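Local coordinates for protein myosin regulatory light chain (Physarum polycephalum, PDB 2BL0) that serves as a light chain of myosin II and binds a calcium ion, consistent with a calcium-dependent part in regulating the motor, at residues L27-P38 and F60-P71. Numbering follows the deposited sequence.
Sequences LGSALRSLGKNP and FKTVYRKPIKTP
The ammonium group of K36 is gripped by three oxygens. K36 NZ gives hydrogen bonds to Y64 O at 2.8 Å and to K66 O at 2.9 Å, and a third to a water. The first lies in the carbonyl plane of Y64; in the second, NZ is tilted from the carbonyl plane of K66. K36 thus links two backbone carbonyls of 60-71. Its side chain, extended beyond CG, crosses that of Y64 at about a right angle. CE rests over one face of the Y64 ring, toward the rim, and NZ makes a cation-pi contact 4.7 Å from the ring centroid. L34 CD1 lies over the opposite face, and L31 CD2 meets the edge. The Y64 ring swings away from its own backbone N (chi1 177°), which carries its OH to L34 O, a bond of 2.6 Å. A2 N also bonds this hydroxyl. Further along, N37 N donates to K69 O at 2.8 Å, nearly straight. N37 ND2 sits beside P71 CG and hydrogen-bonds Q74 OE1. I68 CG2 packs against P38 CD. At the helical end, A30 CB lies 3.6 Å from F60 CE1, while L27 CD1 comes to the ring edge. Helix segments 27-33 and 60-64 cross at -64°. The arrangement is consistent with a paired EF-hand lobe: the exiting helix of the calcium-binding first hand meets the last helix of its probable partner, in a calmodulin-like N-terminal lobe.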
ATOM      1  N   LEU B  27      16.705  -9.028   7.085  1.00  5.06           N
ATOM      2  CA  LEU B  27      17.264  -7.688   6.977  1.00  4.83           C
ATOM      3  C   LEU B  27      17.693  -7.385   5.554  1.00  5.09           C
ATOM      4  O   LEU B  27      17.384  -6.341   5.039  1.00  3.59           O
ATOM      5  CB  LEU B  27      18.447  -7.517   7.948  1.00  5.40           C
ATOM      6  CG  LEU B  27      19.145  -6.144   7.955  1.00  5.53           C
ATOM      7  CD1 LEU B  27      18.194  -4.987   8.265  1.00  6.82           C
ATOM      8  CD2 LEU B  27      20.302  -6.145   8.934  1.00  6.54           C
ATOM      9  N   GLY B  28      18.406  -8.304   4.912  1.00  4.99           N
ATOM     10  CA  GLY B  28      18.807  -8.103   3.535  1.00  4.64           C
ATOM     11  C   GLY B  28      17.620  -7.823   2.628  1.00  4.57           C
ATOM     12  O   GLY B  28      17.631  -6.855   1.869  1.00  5.41           O
ATOM     13  N   SER B  29      16.593  -8.663   2.720  1.00  5.60           N
ATOM     14  CA  SER B  29      15.377  -8.522   1.909  1.00  5.29           C
ATOM     15  C   SER B  29      14.698  -7.178   2.108  1.00  4.90           C
ATOM     16  O   SER B  29      14.274  -6.541   1.156  1.00  3.79           O
ATOM     17  CB  SER B  29      14.396  -9.653   2.230  1.00  6.92           C
ATOM     18  OG  SER B  29      14.959 -10.880   1.808  1.00 10.64           O
ATOM     19  N   ALA B  30      14.634  -6.742   3.360  1.00  4.30           N
ATOM     20  CA  ALA B  30      14.005  -5.469   3.714  1.00  4.54           C
ATOM     21  C   ALA B  30      14.802  -4.272   3.175  1.00  4.50           C
ATOM     22  O   ALA B  30      14.212  -3.331   2.621  1.00  4.28           O
ATOM     23  CB  ALA B  30      13.814  -5.388   5.236  1.00  4.48           C
ATOM     24  N   LEU B  31      16.129  -4.294   3.322  1.00  4.93           N
ATOM     25  CA  LEU B  31      16.992  -3.249   2.751  1.00  4.39           C
ATOM     26  C   LEU B  31      16.848  -3.189   1.239  1.00  4.86           C
ATOM     27  O   LEU B  31      16.657  -2.114   0.637  1.00  4.04           O
ATOM     28  CB  LEU B  31      18.461  -3.488   3.118  1.00  3.51           C
ATOM     29  CG  LEU B  31      18.807  -3.322   4.581  1.00  4.85           C
ATOM     30  CD1 LEU B  31      20.152  -3.947   4.826  1.00  3.88           C
ATOM     31  CD2 LEU B  31      18.782  -1.853   4.992  1.00  4.53           C
ATOM     32  N   ARG B  32      16.908  -4.362   0.618  1.00  4.83           N
ATOM     33  CA  ARG B  32      16.790  -4.477  -0.821  1.00  5.49           C
ATOM     34  C   ARG B  32      15.425  -3.995  -1.341  1.00  5.45           C
ATOM     35  O   ARG B  32      15.346  -3.401  -2.410  1.00  5.29           O
ATOM     36  CB  ARG B  32      17.037  -5.917  -1.231  1.00  6.03           C
ATOM     37  CG  ARG B  32      18.484  -6.303  -1.110  1.00  5.91           C
ATOM     38  CD  ARG B  32      18.742  -7.799  -1.124  1.00  7.41           C
ATOM     39  NE  ARG B  32      20.158  -8.041  -0.877  1.00  6.46           N
ATOM     40  CZ  ARG B  32      20.661  -9.028  -0.145  1.00  7.13           C
ATOM     41  NH1 ARG B  32      19.880  -9.948   0.435  1.00  7.69           N
ATOM     42  NH2 ARG B  32      21.965  -9.084   0.031  1.00  7.28           N
ATOM     43  N   SER B  33      14.376  -4.240  -0.555  1.00  5.44           N
ATOM     44  CA  SER B  33      13.026  -3.830  -0.901  1.00  6.82           C
ATOM     45  C   SER B  33      12.947  -2.329  -1.132  1.00  6.41           C
ATOM     46  O   SER B  33      12.143  -1.882  -1.955  1.00  6.25           O
ATOM     47  CB  SER B  33      12.017  -4.247   0.183  1.00  6.69           C
ATOM     48  OG  SER B  33      11.860  -5.663   0.213  1.00  9.69           O
ATOM     49  N   LEU B  34      13.766  -1.576  -0.396  1.00  6.13           N
ATOM     50  CA  LEU B  34      13.807  -0.118  -0.426  1.00  6.28           C
ATOM     51  C   LEU B  34      14.994   0.476  -1.227  1.00  6.72           C
ATOM     52  O   LEU B  34      15.344   1.653  -1.074  1.00  5.84           O
ATOM     53  CB  LEU B  34      13.815   0.427   0.998  1.00  6.92           C
ATOM     54  CG  LEU B  34      12.520   0.167   1.790  1.00  8.03           C
ATOM     55  CD1 LEU B  34      12.630   0.789   3.155  1.00  9.63           C
ATOM     56  CD2 LEU B  34      11.311   0.693   1.063  1.00  9.65           C
ATOM     57  N   GLY B  35      15.614  -0.338  -2.076  1.00  7.01           N
ATOM     58  CA  GLY B  35      16.561   0.170  -3.044  1.00  7.26           C
ATOM     59  C   GLY B  35      18.002   0.327  -2.612  1.00  6.87           C
ATOM     60  O   GLY B  35      18.743   1.120  -3.212  1.00  7.04           O
ATOM     61  N   LYS B  36      18.419  -0.421  -1.604  1.00  5.64           N
ATOM     62  CA  LYS B  36      19.825  -0.532  -1.273  1.00  5.96           C
ATOM     63  C   LYS B  36      20.270  -2.001  -1.340  1.00  5.88           C
ATOM     64  O   LYS B  36      19.585  -2.906  -0.884  1.00  5.93           O
ATOM     65  CB  LYS B  36      20.103   0.100   0.083  1.00  6.64           C
ATOM     66  CG  LYS B  36      20.090   1.613   0.009  1.00  6.87           C
ATOM     67  CD  LYS B  36      20.443   2.293   1.313  1.00  7.90           C
ATOM     68  CE  LYS B  36      20.127   3.799   1.214  1.00  9.62           C
ATOM     69  NZ  LYS B  36      20.913   4.651   2.208  1.00  8.79           N
ATOM     70  N   ASN B  37      21.435  -2.217  -1.935  1.00  5.98           N
ATOM     71  CA  ASN B  37      21.900  -3.532  -2.379  1.00  5.73           C
ATOM     72  C   ASN B  37      23.226  -3.958  -1.728  1.00  6.25           C
ATOM     73  O   ASN B  37      24.278  -3.920  -2.361  1.00  5.98           O
ATOM     74  CB  ASN B  37      22.149  -3.509  -3.887  1.00  5.79           C
ATOM     75  CG  ASN B  37      20.887  -3.357  -4.710  1.00  4.70           C
ATOM     76  OD1 ASN B  37      19.764  -3.498  -4.208  1.00  6.67           O
ATOM     77  ND2 ASN B  37      21.072  -3.061  -6.008  1.00  4.89           N
ATOM     78  N   PRO B  38      23.186  -4.433  -0.488  1.00  5.76           N
ATOM     79  CA  PRO B  38      24.400  -4.928   0.144  1.00  5.74           C
ATOM     80  C   PRO B  38      24.854  -6.222  -0.512  1.00  5.08           C
ATOM     81  O   PRO B  38      24.029  -7.057  -0.898  1.00  4.96           O
ATOM     82  CB  PRO B  38      23.958  -5.198   1.586  1.00  5.12           C
ATOM     83  CG  PRO B  38      22.551  -5.444   1.486  1.00  5.50           C
ATOM     84  CD  PRO B  38      22.009  -4.598   0.377  1.00  6.16           C
ATOM     85  N   PHE B  60      16.317  -0.639  11.883  1.00  6.21           N
ATOM     86  CA  PHE B  60      16.167  -0.720  10.449  1.00  5.73           C
ATOM     87  C   PHE B  60      16.451   0.634   9.828  1.00  6.48           C
ATOM     88  O   PHE B  60      17.149   0.709   8.827  1.00  6.40           O
ATOM     89  CB  PHE B  60      14.752  -1.166  10.106  1.00  6.01           C
ATOM     90  CG  PHE B  60      14.493  -1.360   8.640  1.00  5.73           C
ATOM     91  CD1 PHE B  60      15.369  -2.097   7.831  1.00  7.28           C
ATOM     92  CD2 PHE B  60      13.334  -0.877   8.076  1.00  5.48           C
ATOM     93  CE1 PHE B  60      15.067  -2.303   6.493  1.00  7.67           C
ATOM     94  CE2 PHE B  60      13.051  -1.086   6.747  1.00  7.58           C
ATOM     95  CZ  PHE B  60      13.916  -1.801   5.964  1.00  6.75           C
ATOM     96  N   LYS B  61      15.904   1.697  10.421  1.00  6.56           N
ATOM     97  CA  LYS B  61      16.148   3.062   9.917  1.00  7.25           C
ATOM     98  C   LYS B  61      17.621   3.406   9.906  1.00  7.50           C
ATOM     99  O   LYS B  61      18.142   3.918   8.912  1.00  7.39           O
ATOM    100  CB  LYS B  61      15.393   4.076  10.772  1.00  7.97           C
ATOM    101  CG  LYS B  61      13.922   4.124  10.477  1.00  8.97           C
ATOM    102  CD  LYS B  61      13.208   5.056  11.455  1.00 10.49           C
ATOM    103  CE  LYS B  61      11.740   5.145  11.152  1.00 13.72           C
ATOM    104  NZ  LYS B  61      11.066   6.178  11.979  1.00 13.41           N
ATOM    105  N   THR B  62      18.282   3.119  11.020  1.00  8.31           N
ATOM    106  CA  THR B  62      19.684   3.412  11.218  1.00  8.86           C
ATOM    107  C   THR B  62      20.542   2.662  10.196  1.00  8.28           C
ATOM    108  O   THR B  62      21.431   3.234   9.583  1.00  8.57           O
ATOM    109  CB  THR B  62      20.120   3.031  12.658  1.00  9.38           C
ATOM    110  OG1 THR B  62      19.351   3.762  13.644  1.00 11.72           O
ATOM    111  CG2 THR B  62      21.528   3.455  12.903  1.00 11.39           C
ATOM    112  N   VAL B  63      20.274   1.378  10.019  1.00  8.06           N
ATOM    113  CA  VAL B  63      21.019   0.549   9.085  1.00  7.36           C
ATOM    114  C   VAL B  63      20.796   1.034   7.646  1.00  7.28           C
ATOM    115  O   VAL B  63      21.745   1.198   6.875  1.00  5.96           O
ATOM    116  CB  VAL B  63      20.632  -0.926   9.224  1.00  7.75           C
ATOM    117  CG1 VAL B  63      21.245  -1.771   8.084  1.00  7.75           C
ATOM    118  CG2 VAL B  63      21.111  -1.457  10.546  1.00  9.05           C
ATOM    119  N   TYR B  64      19.530   1.298   7.315  1.00  6.78           N
ATOM    120  CA  TYR B  64      19.153   1.684   5.965  1.00  6.81           C
ATOM    121  C   TYR B  64      19.747   3.016   5.568  1.00  7.72           C
ATOM    122  O   TYR B  64      20.090   3.215   4.411  1.00  7.58           O
ATOM    123  CB  TYR B  64      17.628   1.718   5.797  1.00  6.73           C
ATOM    124  CG  TYR B  64      17.207   2.179   4.413  1.00  7.51           C
ATOM    125  CD1 TYR B  64      17.192   1.304   3.342  1.00  6.96           C
ATOM    126  CD2 TYR B  64      16.838   3.495   4.192  1.00  8.82           C
ATOM    127  CE1 TYR B  64      16.814   1.734   2.067  1.00  9.36           C
ATOM    128  CE2 TYR B  64      16.479   3.949   2.929  1.00 10.47           C
ATOM    129  CZ  TYR B  64      16.458   3.055   1.871  1.00 10.83           C
ATOM    130  OH  TYR B  64      16.074   3.480   0.632  1.00 10.52           O
ATOM    131  N   ARG B  65      19.886   3.925   6.518  1.00  8.90           N
ATOM    132  CA  ARG B  65      20.358   5.281   6.197  1.00 10.27           C
ATOM    133  C   ARG B  65      21.871   5.370   5.944  1.00 10.19           C
ATOM    134  O   ARG B  65      22.383   6.402   5.495  1.00 11.46           O
ATOM    135  CB  ARG B  65      19.932   6.246   7.298  1.00 10.75           C
ATOM    136  CG  ARG B  65      18.436   6.529   7.307  1.00 13.32           C
ATOM    137  CD  ARG B  65      17.922   7.218   6.060  1.00 18.40           C
ATOM    138  NE  ARG B  65      16.552   7.703   6.254  1.00 20.26           N
ATOM    139  CZ  ARG B  65      15.735   8.072   5.268  1.00 22.14           C
ATOM    140  NH1 ARG B  65      16.137   8.031   3.996  1.00 23.73           N
ATOM    141  NH2 ARG B  65      14.506   8.496   5.559  1.00 20.59           N
ATOM    142  N   LYS B  66      22.586   4.285   6.208  1.00 10.64           N
ATOM    143  CA  LYS B  66      23.996   4.189   5.876  1.00 10.32           C
ATOM    144  C   LYS B  66      24.179   4.119   4.360  1.00 11.14           C
ATOM    145  O   LYS B  66      23.236   3.777   3.622  1.00 10.23           O
ATOM    146  CB  LYS B  66      24.617   2.960   6.535  1.00 10.88           C
ATOM    147  CG  LYS B  66      24.474   2.926   8.059  1.00 11.34           C
ATOM    148  CD  LYS B  66      24.903   4.222   8.730  1.00 13.13           C
ATOM    149  CE  LYS B  66      24.932   4.056  10.268  1.00 14.41           C
ATOM    150  NZ  LYS B  66      24.998   5.365  10.955  1.00 16.53           N
ATOM    151  N   PRO B  67      25.396   4.426   3.899  1.00 10.52           N
ATOM    152  CA  PRO B  67      25.694   4.532   2.461  1.00 10.40           C
ATOM    153  C   PRO B  67      25.827   3.221   1.706  1.00  9.21           C
ATOM    154  O   PRO B  67      26.704   3.081   0.841  1.00  8.84           O
ATOM    155  CB  PRO B  67      27.050   5.265   2.440  1.00 10.59           C
ATOM    156  CG  PRO B  67      27.330   5.651   3.799  1.00 11.17           C
ATOM    157  CD  PRO B  67      26.586   4.741   4.710  1.00 11.21           C
ATOM    158  N   ILE B  68      24.956   2.269   2.006  1.00  8.28           N
ATOM    159  CA  ILE B  68      24.882   1.036   1.250  1.00  7.87           C
ATOM    160  C   ILE B  68      24.547   1.429  -0.194  1.00  7.00           C
ATOM    161  O   ILE B  68      23.707   2.290  -0.423  1.00  5.52           O
ATOM    162  CB  ILE B  68      23.794   0.122   1.856  1.00  7.53           C
ATOM    163  CG1 ILE B  68      24.091  -0.185   3.337  1.00  8.75           C
ATOM    164  CG2 ILE B  68      23.691  -1.152   1.051  1.00  9.48           C
ATOM    165  CD1 ILE B  68      22.921  -0.843   4.107  1.00  9.66           C
ATOM    166  N   LYS B  69      25.209   0.798  -1.161  1.00  7.40           N
ATOM    167  CA  LYS B  69      25.041   1.157  -2.566  1.00  7.54           C
ATOM    168  C   LYS B  69      23.615   0.997  -3.078  1.00  7.39           C
ATOM    169  O   LYS B  69      22.972  -0.029  -2.838  1.00  7.23           O
ATOM    170  CB  LYS B  69      25.975   0.309  -3.448  1.00  8.27           C
ATOM    171  CG  LYS B  69      27.463   0.618  -3.271  1.00 10.09           C
ATOM    172  CD  LYS B  69      28.221   0.478  -4.561  1.00 13.87           C
ATOM    173  CE  LYS B  69      29.721   0.503  -4.348  1.00 16.80           C
ATOM    174  NZ  LYS B  69      30.346  -0.580  -5.147  1.00 18.26           N
ATOM    175  N   THR B  70      23.135   2.018  -3.783  1.00  7.10           N
ATOM    176  CA  THR B  70      21.923   1.930  -4.583  1.00  7.09           C
ATOM    177  C   THR B  70      22.251   1.279  -5.933  1.00  6.30           C
ATOM    178  O   THR B  70      23.411   1.130  -6.282  1.00  6.28           O
ATOM    179  CB  THR B  70      21.299   3.316  -4.803  1.00  7.52           C
ATOM    180  OG1 THR B  70      22.221   4.155  -5.483  1.00  8.17           O
ATOM    181  CG2 THR B  70      21.013   4.033  -3.464  1.00  9.29           C
ATOM    182  N   PRO B  71      21.241   0.860  -6.682  1.00  6.12           N
ATOM    183  CA  PRO B  71      21.494   0.213  -7.975  1.00  6.48           C
ATOM    184  C   PRO B  71      22.301   1.068  -8.976  1.00  7.04           C
ATOM    185  O   PRO B  71      23.174   0.517  -9.631  1.00  6.21           O
ATOM    186  CB  PRO B  71      20.084  -0.114  -8.480  1.00  5.76           C
ATOM    187  CG  PRO B  71      19.268  -0.220  -7.239  1.00  6.15           C
ATOM    188  CD  PRO B  71      19.805   0.864  -6.351  1.00  6.45           C
TER
HETATM  189  O   HOH W   1      19.106   6.938   2.650  1.00 37.48           O